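PDB 6H5L: similar to hydroxylamine oxidoreductase from Kuenenia stuttgartiensis, which probably acts as a multiheme oxidoreductase of anammox metabolism, passing electrons along an extended chain of c-type hemes. Local coordinates for residues R162-E165 with H171-S174; A188-L193 with N399-P404; M370-T375 with W486-M491. All coordinates share one frame; numbering follows the deposited sequence.

Contact 1. Residues R162-E165 with H171-S174; sequences RERE and HLQS. With HEC (heme c), chain H.
Glu163 reaches across to His171 and Leu172 and spends its whole carboxylate on them. Its CB lies 4.2 Å from CB of Leu172, and from there the chain runs out extended, CG anti to the carbonyl carbon (chi1 -68°), which carries the acid across to the start of 171-174. At the tip the two oxygens divide the work. OE2 takes two backbone amides, Leu172 N at 2.9 Å in a fairly straight bond and His171 N at 2.8 Å in a bent, weak one. OE1 turns to the imidazole: the direct bond from His171 ND1 is long and weak at 3.3 Å, with carboxylate and ring planes 44° apart, and a water backs it up, donating to Glu163 OE1 and accepting from His171 ND1 at 3.0 Å. On the far side of the ring, NE2 of His171 binds the heme iron at 2.0 Å, with His233 as the second protein ligand. Next door, CD2 of Leu172 sits over one face of the Arg164 guanidinium, 3.7 Å above its centre, and also touches Arg164 CB. Pro296 also touches both Glu163 and His171. This is a second-shell acid behind a bis-histidine heme ligand: it probably helps hold the ring's rotation, through a weak direct bond and a water, and its negative charge would probably make the imidazole a stronger donor to iron and tend to lower the heme potential.

Contact 2. Residues A188-L193 with N399-P404; sequences ARRGYL and NRDPYP
Arg190 and Asp401 meet in a single salt bridge that spans two parts of the chain more than two hundred residues apart. The arginine comes end-on, and both terminal nitrogens converge on one oxygen: NH1 is 2.8 Å from OD2 of Asp401, and NH2 is 3.0 Å from the same OD2. That oxygen lies within 3° of the guanidinium plane, at its edge. The carboxylate is less neatly placed. Its plane stands well away from that of the guanidinium; NH1 meets OD2 from well above the carboxylate plane, while NH2 comes in nearly along the C-O bond. The forked grip is thus in plane for the donor, though both bonds are bent (151° and 141°), as expected when two N-H groups share one oxygen, and skewed for the acceptor.

OD2 is heavily used, since the backbone N of Gln450 also donates to it. On the other side, NE of Arg190 is paired with Glu186, one turn back on helix 182-189, so all three guanidinium nitrogens have acidic partners. The chain from CG to NE is extended, which takes the charge clear of the helix end and over to the loop. A leucine in its place would probably leave Asp401 without its counter-charge across the contact and Glu186 short of one of its two arginine mates, the other being Arg189.

Arg189 adds a second salt bridge, to Asp407 on helix 406-412. Behind the arginine, Gly191 takes a positive phi and closes the helix with a Schellman motif. The whole is a surface ion-pair network that ties the C-terminal end of a helix to a proline-containing loop.

Contact 3. Residues M370-T375 with W486-M491; sequences MFQAHT and WGQAPM
Gln372 and Gln488 pair their amides in a cyclic, two-bond arrangement, the side chains coming from opposite directions and each giving one N-H and accepting one. NE2 of Gln488 reaches OE1 of Gln372 at 2.8 Å, in the carbonyl plane and on a lone pair, though the acceptor lies out of the plane of the donor's own amide. The return bond, from Gln372 NE2 to Gln488 OE1, is also 2.8 Å and straighter at 164°; here the donor stands above the acceptor's carbonyl plane. The mismatch follows from the two amide planes being turned 44° apart, so the eight-membered ring of bonds is twisted, not flat. Bends at chi2 of both glutamines bring their ends together, and in Gln372 CG is wedged between the backbone N and the carbonyl carbon (chi1 65°). Beside the pair the only other touch between the segments is apolar, Ala373 CB against Met491 CE at 3.9 Å.

One shell out, the carbonyl of Phe369 accepts from Gln372 NE2, which helps settle the amide's orientation. Phe369 in turn packs against Gln488. Leu376, a turn on from Ala373, touches Met491.

The two segments belong to the long helices 356-389 and 480-513, the second with a pi-type turn at 486-488. Helix 455-476 touches both, Met370 meeting Tyr472, Pro490 Tyr467 and Met491 Lys468, while Gly195 of the third subunit packs on both glutamines.

Contact 1 is the most central, its centre about 10 Å from that of the chain, and its His171 binds a heme iron; contact 3 is buried too, with a heme about 7 Å from the Gln488 side chain, but lies well out from the centre, where another subunit helps cover it; contact 2 is at the surface. They share no segments, and no two of them touch. Contact 1 works within one short loop, contact 2 joins a helix end to a distant loop, and contact 3 sets helix against helix. The chemistry follows: a carboxylate serving amides and a metal-bound imidazole, then full charges paired in a network, then neutral amides paired beside a methyl contact. Along the chain, contacts 2 and 3 interleave.

Contact 1. Residues R162-E165 with H171-S174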
loop_
_atom_site.group_PDB
_atom_site.type_symbol
_atom_site.label_atom_id
_atom_site.label_comp_id
_atom_site.label_asym_id
_atom_site.label_seq_id
_atom_site.Cartn_x
_atom_site.Cartn_y
_atom_site.Cartn_z
ATOM N N ARG A 162 48.608 -0.582 8.664
ATOM C CA ARG A 162 49.058 0.509 9.520
ATOM C C ARG A 162 48.968 0.185 11.008
ATOM O O ARG A 162 49.406 1.006 11.823
ATOM C CB ARG A 162 48.260 1.780 9.224
ATOM C CG ARG A 162 48.603 2.439 7.895
ATOM C CD ARG A 162 48.076 3.863 7.848
ATOM N NE ARG A 162 48.659 4.683 8.906
ATOM C CZ ARG A 162 48.185 5.865 9.285
ATOM N NH1 ARG A 162 47.109 6.371 8.698
ATOM N NH2 ARG A 162 48.782 6.539 10.258
ATOM N N GLU A 163 48.416 -0.972 11.389
ATOM C CA GLU A 163 48.429 -1.360 12.795
ATOM C C GLU A 163 49.850 -1.546 13.308
ATOM O O GLU A 163 50.096 -1.418 14.513
ATOM C CB GLU A 163 47.629 -2.645 13.004
ATOM C CG GLU A 163 46.134 -2.502 12.794
ATOM C CD GLU A 163 45.367 -3.737 13.218
ATOM O OE1 GLU A 163 44.120 -3.675 13.278
ATOM O OE2 GLU A 163 46.011 -4.770 13.494
ATOM N N ARG A 164 50.791 -1.855 12.411
ATOM C CA ARG A 164 52.190 -2.014 12.791
ATOM C C ARG A 164 52.762 -0.760 13.445
ATOM O O ARG A 164 53.735 -0.855 14.202
ATOM C CB ARG A 164 53.008 -2.399 11.547
ATOM C CG ARG A 164 54.509 -2.513 11.770
ATOM C CD ARG A 164 55.225 -3.196 10.609
ATOM N NE ARG A 164 55.023 -4.643 10.616
ATOM C CZ ARG A 164 54.486 -5.334 9.616
ATOM N NH1 ARG A 164 54.104 -4.717 8.505
ATOM N NH2 ARG A 164 54.341 -6.649 9.720
ATOM N N GLU A 165 52.158 0.406 13.199
ATOM C CA GLU A 165 52.720 1.661 13.688
ATOM C C GLU A 165 52.619 1.796 15.203
ATOM O O GLU A 165 53.422 2.516 15.809
ATOM C CB GLU A 165 52.025 2.840 13.010
ATOM C CG GLU A 165 52.355 2.968 11.534
ATOM C CD GLU A 165 51.521 4.019 10.833
ATOM O OE1 GLU A 165 51.458 3.988 9.585
ATOM O OE2 GLU A 165 50.928 4.873 11.526
ATOM N N HIS A 171 45.760 -6.790 15.361
ATOM C CA HIS A 171 45.351 -7.933 14.552
ATOM C C HIS A 171 46.416 -8.332 13.539
ATOM O O HIS A 171 46.544 -9.519 13.222
ATOM C CB HIS A 171 44.037 -7.621 13.838
ATOM C CG HIS A 171 42.935 -7.208 14.762
ATOM N ND1 HIS A 171 42.209 -6.051 14.586
ATOM C CD2 HIS A 171 42.439 -7.798 15.876
ATOM C CE1 HIS A 171 41.312 -5.945 15.551
ATOM N NE2 HIS A 171 41.431 -6.993 16.347
ATOM N N LEU A 172 47.178 -7.365 13.022
ATOM C CA LEU A 172 48.198 -7.672 12.021
ATOM C C LEU A 172 49.237 -8.644 12.568
ATOM O O LEU A 172 49.590 -9.630 11.911
ATOM C CB LEU A 172 48.868 -6.382 11.547
ATOM C CG LEU A 172 50.048 -6.548 10.585
ATOM C CD1 LEU A 172 49.590 -7.113 9.246
ATOM C CD2 LEU A 172 50.781 -5.227 10.398
ATOM N N GLN A 173 49.733 -8.383 13.777
ATOM C CA GLN A 173 50.732 -9.225 14.423
ATOM C C GLN A 173 50.101 -10.219 15.391
ATOM O O GLN A 173 50.711 -10.576 16.405
ATOM C CB GLN A 173 51.761 -8.356 15.146
ATOM C CG GLN A 173 52.188 -7.131 14.356
ATOM C CD GLN A 173 53.198 -6.279 15.097
ATOM O OE1 GLN A 173 53.119 -5.050 15.085
ATOM N NE2 GLN A 173 54.159 -6.929 15.743
ATOM N N SER A 174 48.884 -10.677 15.090
ATOM C CA SER A 174 48.161 -11.530 16.026
ATOM C C SER A 174 48.761 -12.929 16.085
ATOM O O SER A 174 48.900 -13.505 17.170
ATOM C CB SER A 174 46.684 -11.591 15.639
ATOM O OG SER A 174 45.901 -12.105 16.700
HETATM FE FE HEC H . 40.462 -7.342 18.062
HETATM C CHA HEC H . 43.560 -6.707 19.375
HETATM C CHB HEC H . 39.551 -4.064 18.636
HETATM C CHC HEC H . 37.406 -7.892 16.554
HETATM C CHD HEC H . 41.107 -10.699 17.937
HETATM N NA HEC H . 41.378 -5.697 18.865
HETATM C C1A HEC H . 42.678 -5.650 19.332
HETATM C C2A HEC H . 42.941 -4.293 19.767
HETATM C C3A HEC H . 41.840 -3.568 19.565
HETATM C C4A HEC H . 40.830 -4.434 18.992
HETATM C CMA HEC H . 41.669 -2.067 19.884
HETATM C CAA HEC H . 44.263 -3.767 20.359
HETATM C CBA HEC H . 44.194 -3.826 21.878
HETATM C CGA HEC H . 45.342 -3.042 22.450
HETATM O O1A HEC H . 45.759 -3.361 23.588
HETATM O O2A HEC H . 45.844 -2.110 21.770
HETATM N NB HEC H . 38.770 -6.199 17.707
HETATM C C1B HEC H . 38.651 -4.841 17.939
HETATM C C2B HEC H . 37.422 -4.385 17.319
HETATM C C3B HEC H . 36.829 -5.442 16.750
HETATM C C4B HEC H . 37.666 -6.605 16.979
HETATM C CMB HEC H . 36.895 -2.932 17.351
HETATM C CAB HEC H . 35.491 -5.459 15.974
HETATM C CBB HEC H . 35.549 -4.625 14.674
HETATM N NC HEC H . 39.429 -8.980 17.407
HETATM C C1C HEC H . 38.213 -8.995 16.753
HETATM C C2C HEC H . 38.053 -10.296 16.128
HETATM C C3C HEC H . 38.953 -11.103 16.713
HETATM C C4C HEC H . 39.918 -10.269 17.394
HETATM C CMC HEC H . 36.691 -10.773 15.573
HETATM C CAC HEC H . 39.150 -12.622 16.496
HETATM C CBC HEC H . 39.966 -12.857 15.211
HETATM N ND HEC H . 42.093 -8.520 18.556
HETATM C C1D HEC H . 42.105 -9.907 18.462
HETATM C C2D HEC H . 43.347 -10.401 19.006
HETATM C C3D HEC H . 44.117 -9.153 19.459
HETATM C C4D HEC H . 43.261 -8.033 19.138
HETATM C CMD HEC H . 43.781 -11.878 19.103
HETATM C CAD HEC H . 45.509 -9.079 20.117
HETATM C CBD HEC H . 46.556 -9.756 19.243
HETATM C CGD HEC H . 47.899 -9.609 19.902
HETATM O O1D HEC H . 48.810 -9.006 19.280
HETATM O O2D HEC H . 48.046 -10.085 21.057
HETATM O O HOH W 1 41.744 -4.614 12.002
#

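Contact 2. Residues A188-L193 with N399-P404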
loop_
_atom_site.group_PDB
_atom_site.type_symbol
_atom_site.label_atom_id
_atom_site.label_comp_id
_atom_site.label_asym_id
_atom_site.label_seq_id
_atom_site.Cartn_x
_atom_site.Cartn_y
_atom_site.Cartn_z
ATOM N N ALA A 188 52.942 -27.795 24.027
ATOM C CA ALA A 188 52.929 -28.822 22.991
ATOM C C ALA A 188 53.942 -29.924 23.274
ATOM O O ALA A 188 53.692 -31.090 22.950
ATOM C CB ALA A 188 53.203 -28.188 21.631
ATOM N N ARG A 189 55.079 -29.576 23.883
ATOM C CA ARG A 189 56.054 -30.588 24.276
ATOM C C ARG A 189 55.444 -31.593 25.238
ATOM O O ARG A 189 55.734 -32.792 25.160
ATOM C CB ARG A 189 57.268 -29.924 24.925
ATOM C CG ARG A 189 58.342 -29.431 23.975
ATOM C CD ARG A 189 59.354 -28.601 24.749
ATOM N NE ARG A 189 60.731 -29.040 24.552
ATOM C CZ ARG A 189 61.754 -28.614 25.287
ATOM N NH1 ARG A 189 61.546 -27.747 26.268
ATOM N NH2 ARG A 189 62.981 -29.059 25.048
ATOM N N ARG A 190 54.606 -31.122 26.158
ATOM C CA ARG A 190 54.049 -31.958 27.210
ATOM C C ARG A 190 52.743 -32.631 26.812
ATOM O O ARG A 190 52.126 -33.297 27.650
ATOM C CB ARG A 190 53.845 -31.123 28.478
ATOM C CG ARG A 190 55.044 -30.249 28.800
ATOM C CD ARG A 190 55.060 -29.808 30.247
ATOM N NE ARG A 190 56.356 -29.239 30.601
ATOM C CZ ARG A 190 56.864 -29.251 31.827
ATOM N NH1 ARG A 190 58.053 -28.712 32.060
ATOM N NH2 ARG A 190 56.186 -29.809 32.819
ATOM N N GLY A 191 52.307 -32.473 25.567
ATOM C CA GLY A 191 51.103 -33.121 25.094
ATOM C C GLY A 191 49.835 -32.305 25.192
ATOM O O GLY A 191 48.745 -32.874 25.065
ATOM N N TYR A 192 49.935 -30.992 25.408
ATOM C CA TYR A 192 48.771 -30.120 25.507
ATOM C C TYR A 192 48.711 -29.125 24.352
ATOM O O TYR A 192 48.255 -27.993 24.527
ATOM C CB TYR A 192 48.759 -29.375 26.841
ATOM C CG TYR A 192 49.076 -30.237 28.041
ATOM C CD1 TYR A 192 48.218 -31.254 28.438
ATOM C CD2 TYR A 192 50.228 -30.022 28.785
ATOM C CE1 TYR A 192 48.507 -32.042 29.537
ATOM C CE2 TYR A 192 50.524 -30.803 29.884
ATOM C CZ TYR A 192 49.660 -31.811 30.256
ATOM O OH TYR A 192 49.951 -32.591 31.352
ATOM N N LEU A 193 49.176 -29.531 23.169
ATOM C CA LEU A 193 49.141 -28.642 22.012
ATOM C C LEU A 193 47.712 -28.236 21.673
ATOM O O LEU A 193 47.426 -27.055 21.452
ATOM C CB LEU A 193 49.801 -29.317 20.810
ATOM C CG LEU A 193 49.609 -28.601 19.470
ATOM C CD1 LEU A 193 50.393 -27.296 19.424
ATOM C CD2 LEU A 193 49.983 -29.508 18.305
ATOM N N ASN A 399 64.192 -26.995 43.073
ATOM C CA ASN A 399 63.427 -28.237 43.125
ATOM C C ASN A 399 62.092 -28.113 42.392
ATOM O O ASN A 399 61.068 -28.639 42.836
ATOM C CB ASN A 399 63.204 -28.673 44.570
ATOM C CG ASN A 399 64.496 -29.043 45.270
ATOM O OD1 ASN A 399 65.066 -28.240 46.010
ATOM N ND2 ASN A 399 64.971 -30.260 45.034
ATOM N N ARG A 400 62.090 -27.412 41.261
ATOM C CA ARG A 400 60.907 -27.312 40.421
ATOM C C ARG A 400 61.356 -27.091 38.984
ATOM O O ARG A 400 62.517 -26.769 38.717
ATOM C CB ARG A 400 59.969 -26.192 40.893
ATOM C CG ARG A 400 60.459 -24.780 40.610
ATOM C CD ARG A 400 59.536 -23.760 41.262
ATOM N NE ARG A 400 59.600 -22.455 40.613
ATOM C CZ ARG A 400 58.792 -21.440 40.903
ATOM N NH1 ARG A 400 57.859 -21.581 41.835
ATOM N NH2 ARG A 400 58.915 -20.285 40.263
ATOM N N ASP A 401 60.417 -27.277 38.056
ATOM C CA ASP A 401 60.727 -27.123 36.644
ATOM C C ASP A 401 61.206 -25.701 36.354
ATOM O O ASP A 401 60.795 -24.747 37.022
ATOM C CB ASP A 401 59.505 -27.442 35.785
ATOM C CG ASP A 401 59.370 -28.921 35.487
ATOM O OD1 ASP A 401 60.242 -29.699 35.926
ATOM O OD2 ASP A 401 58.387 -29.305 34.816
ATOM N N PRO A 402 62.080 -25.532 35.364
ATOM C CA PRO A 402 62.539 -24.181 35.013
ATOM C C PRO A 402 61.473 -23.377 34.291
ATOM O O PRO A 402 60.347 -23.850 34.103
ATOM C CB PRO A 402 63.748 -24.450 34.108
ATOM C CG PRO A 402 63.451 -25.774 33.489
ATOM C CD PRO A 402 62.740 -26.569 34.550
ATOM N N TYR A 403 61.820 -22.155 33.898
ATOM C CA TYR A 403 60.927 -21.349 33.079
ATOM C C TYR A 403 60.581 -22.112 31.801
ATOM O O TYR A 403 61.427 -22.842 31.271
ATOM C CB TYR A 403 61.589 -20.008 32.749
ATOM C CG TYR A 403 60.694 -19.000 32.061
ATOM C CD1 TYR A 403 59.847 -18.178 32.794
ATOM C CD2 TYR A 403 60.704 -18.865 30.680
ATOM C CE1 TYR A 403 59.031 -17.252 32.168
ATOM C CE2 TYR A 403 59.891 -17.943 30.045
ATOM C CZ TYR A 403 59.057 -17.139 30.794
ATOM O OH TYR A 403 58.246 -16.219 30.167
ATOM N N PRO A 404 59.353 -21.989 31.296
ATOM C CA PRO A 404 58.943 -22.804 30.144
ATOM C C PRO A 404 59.863 -22.617 28.944
ATOM O O PRO A 404 60.135 -21.494 28.513
ATOM C CB PRO A 404 57.519 -22.312 29.850
ATOM C CG PRO A 404 57.391 -21.004 30.572
ATOM C CD PRO A 404 58.253 -21.143 31.782
#

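Contact 3. Residues M370-T375 with W486-M491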
loop_
_atom_site.group_PDB
_atom_site.type_symbol
_atom_site.label_atom_id
_atom_site.label_comp_id
_atom_site.label_asym_id
_atom_site.label_seq_id
_atom_site.Cartn_x
_atom_site.Cartn_y
_atom_site.Cartn_z
ATOM N N MET A 370 43.337 3.250 36.752
ATOM C CA MET A 370 44.476 2.450 36.312
ATOM C C MET A 370 45.713 2.726 37.158
ATOM O O MET A 370 46.509 1.815 37.418
ATOM C CB MET A 370 44.756 2.715 34.836
ATOM C CG MET A 370 43.677 2.180 33.922
ATOM S SD MET A 370 43.426 0.419 34.202
ATOM C CE MET A 370 44.837 -0.265 33.337
ATOM N N PHE A 371 45.894 3.974 37.594
ATOM C CA PHE A 371 47.030 4.295 38.453
ATOM C C PHE A 371 46.936 3.557 39.783
ATOM O O PHE A 371 47.921 2.982 40.260
ATOM C CB PHE A 371 47.109 5.807 38.674
ATOM C CG PHE A 371 47.622 6.568 37.484
ATOM C CD1 PHE A 371 48.645 6.054 36.705
ATOM C CD2 PHE A 371 47.076 7.794 37.141
ATOM C CE1 PHE A 371 49.118 6.750 35.609
ATOM C CE2 PHE A 371 47.545 8.494 36.043
ATOM C CZ PHE A 371 48.567 7.972 35.277
ATOM N N GLN A 372 45.749 3.557 40.397
ATOM C CA GLN A 372 45.590 2.870 41.674
ATOM C C GLN A 372 45.559 1.356 41.495
ATOM O O GLN A 372 45.976 0.620 42.397
ATOM C CB GLN A 372 44.325 3.363 42.384
ATOM C CG GLN A 372 43.014 3.036 41.684
ATOM C CD GLN A 372 42.458 1.685 42.091
ATOM O OE1 GLN A 372 42.469 1.325 43.269
ATOM N NE2 GLN A 372 41.974 0.925 41.115
ATOM N N ALA A 373 45.081 0.874 40.345
ATOM C CA ALA A 373 45.071 -0.565 40.103
ATOM C C ALA A 373 46.482 -1.095 39.872
ATOM O O ALA A 373 46.854 -2.142 40.419
ATOM C CB ALA A 373 44.166 -0.896 38.917
ATOM N N HIS A 374 47.284 -0.386 39.069
ATOM C CA HIS A 374 48.685 -0.766 38.914
ATOM C C HIS A 374 49.454 -0.640 40.219
ATOM O O HIS A 374 50.367 -1.432 40.471
ATOM C CB HIS A 374 49.347 0.080 37.824
ATOM C CG HIS A 374 49.281 -0.533 36.460
ATOM N ND1 HIS A 374 48.421 -0.089 35.480
ATOM C CD2 HIS A 374 49.968 -1.562 35.915
ATOM C CE1 HIS A 374 48.583 -0.816 34.390
ATOM N NE2 HIS A 374 49.517 -1.718 34.629
ATOM N N THR A 375 49.109 0.348 41.045
ATOM C CA THR A 375 49.703 0.444 42.373
ATOM C C THR A 375 49.339 -0.767 43.219
ATOM O O THR A 375 50.195 -1.332 43.911
ATOM C CB THR A 375 49.253 1.737 43.065
ATOM O OG1 THR A 375 49.801 2.868 42.372
ATOM C CG2 THR A 375 49.707 1.764 44.522
ATOM N N TRP A 486 33.825 -7.173 38.901
ATOM C CA TRP A 486 34.744 -8.024 38.156
ATOM C C TRP A 486 36.181 -7.538 38.264
ATOM O O TRP A 486 37.102 -8.268 37.880
ATOM C CB TRP A 486 34.353 -8.094 36.670
ATOM C CG TRP A 486 32.924 -8.492 36.370
ATOM C CD1 TRP A 486 31.860 -8.482 37.229
ATOM C CD2 TRP A 486 32.413 -8.952 35.112
ATOM N NE1 TRP A 486 30.725 -8.905 36.583
ATOM C CE2 TRP A 486 31.038 -9.201 35.283
ATOM C CE3 TRP A 486 32.989 -9.179 33.857
ATOM C CZ2 TRP A 486 30.227 -9.665 34.246
ATOM C CZ3 TRP A 486 32.183 -9.641 32.830
ATOM C CH2 TRP A 486 30.817 -9.878 33.031
ATOM N N GLY A 487 36.384 -6.328 38.780
ATOM C CA GLY A 487 37.674 -5.670 38.810
ATOM C C GLY A 487 38.266 -5.473 40.189
ATOM O O GLY A 487 38.953 -6.351 40.721
ATOM N N GLN A 488 38.034 -4.281 40.746
ATOM C CA GLN A 488 38.654 -3.884 42.007
ATOM C C GLN A 488 38.393 -4.899 43.117
ATOM O O GLN A 488 39.327 -5.341 43.794
ATOM C CB GLN A 488 38.144 -2.502 42.417
ATOM C CG GLN A 488 38.875 -1.887 43.599
ATOM C CD GLN A 488 40.233 -1.327 43.221
ATOM O OE1 GLN A 488 40.635 -1.374 42.060
ATOM N NE2 GLN A 488 40.945 -0.788 44.205
ATOM N N ALA A 489 37.126 -5.258 43.337
ATOM C CA ALA A 489 36.804 -6.145 44.455
ATOM C C ALA A 489 37.503 -7.498 44.357
ATOM O O ALA A 489 38.050 -7.955 45.376
ATOM C CB ALA A 489 35.283 -6.294 44.580
ATOM N N PRO A 490 37.529 -8.187 43.209
ATOM C CA PRO A 490 38.348 -9.409 43.129
ATOM C C PRO A 490 39.835 -9.148 43.284
ATOM O O PRO A 490 40.547 -10.001 43.829
ATOM C CB PRO A 490 38.016 -9.963 41.738
ATOM C CG PRO A 490 36.683 -9.407 41.421
ATOM C CD PRO A 490 36.678 -8.034 42.014
ATOM N N MET A 491 40.328 -7.998 42.813
ATOM C CA MET A 491 41.729 -7.650 43.030
ATOM C C MET A 491 42.052 -7.580 44.515
ATOM O O MET A 491 43.102 -8.065 44.953
ATOM C CB MET A 491 42.062 -6.323 42.350
ATOM C CG MET A 491 42.646 -6.464 40.959
ATOM S SD MET A 491 43.420 -4.942 40.384
ATOM C CE MET A 491 42.008 -3.844 40.319
#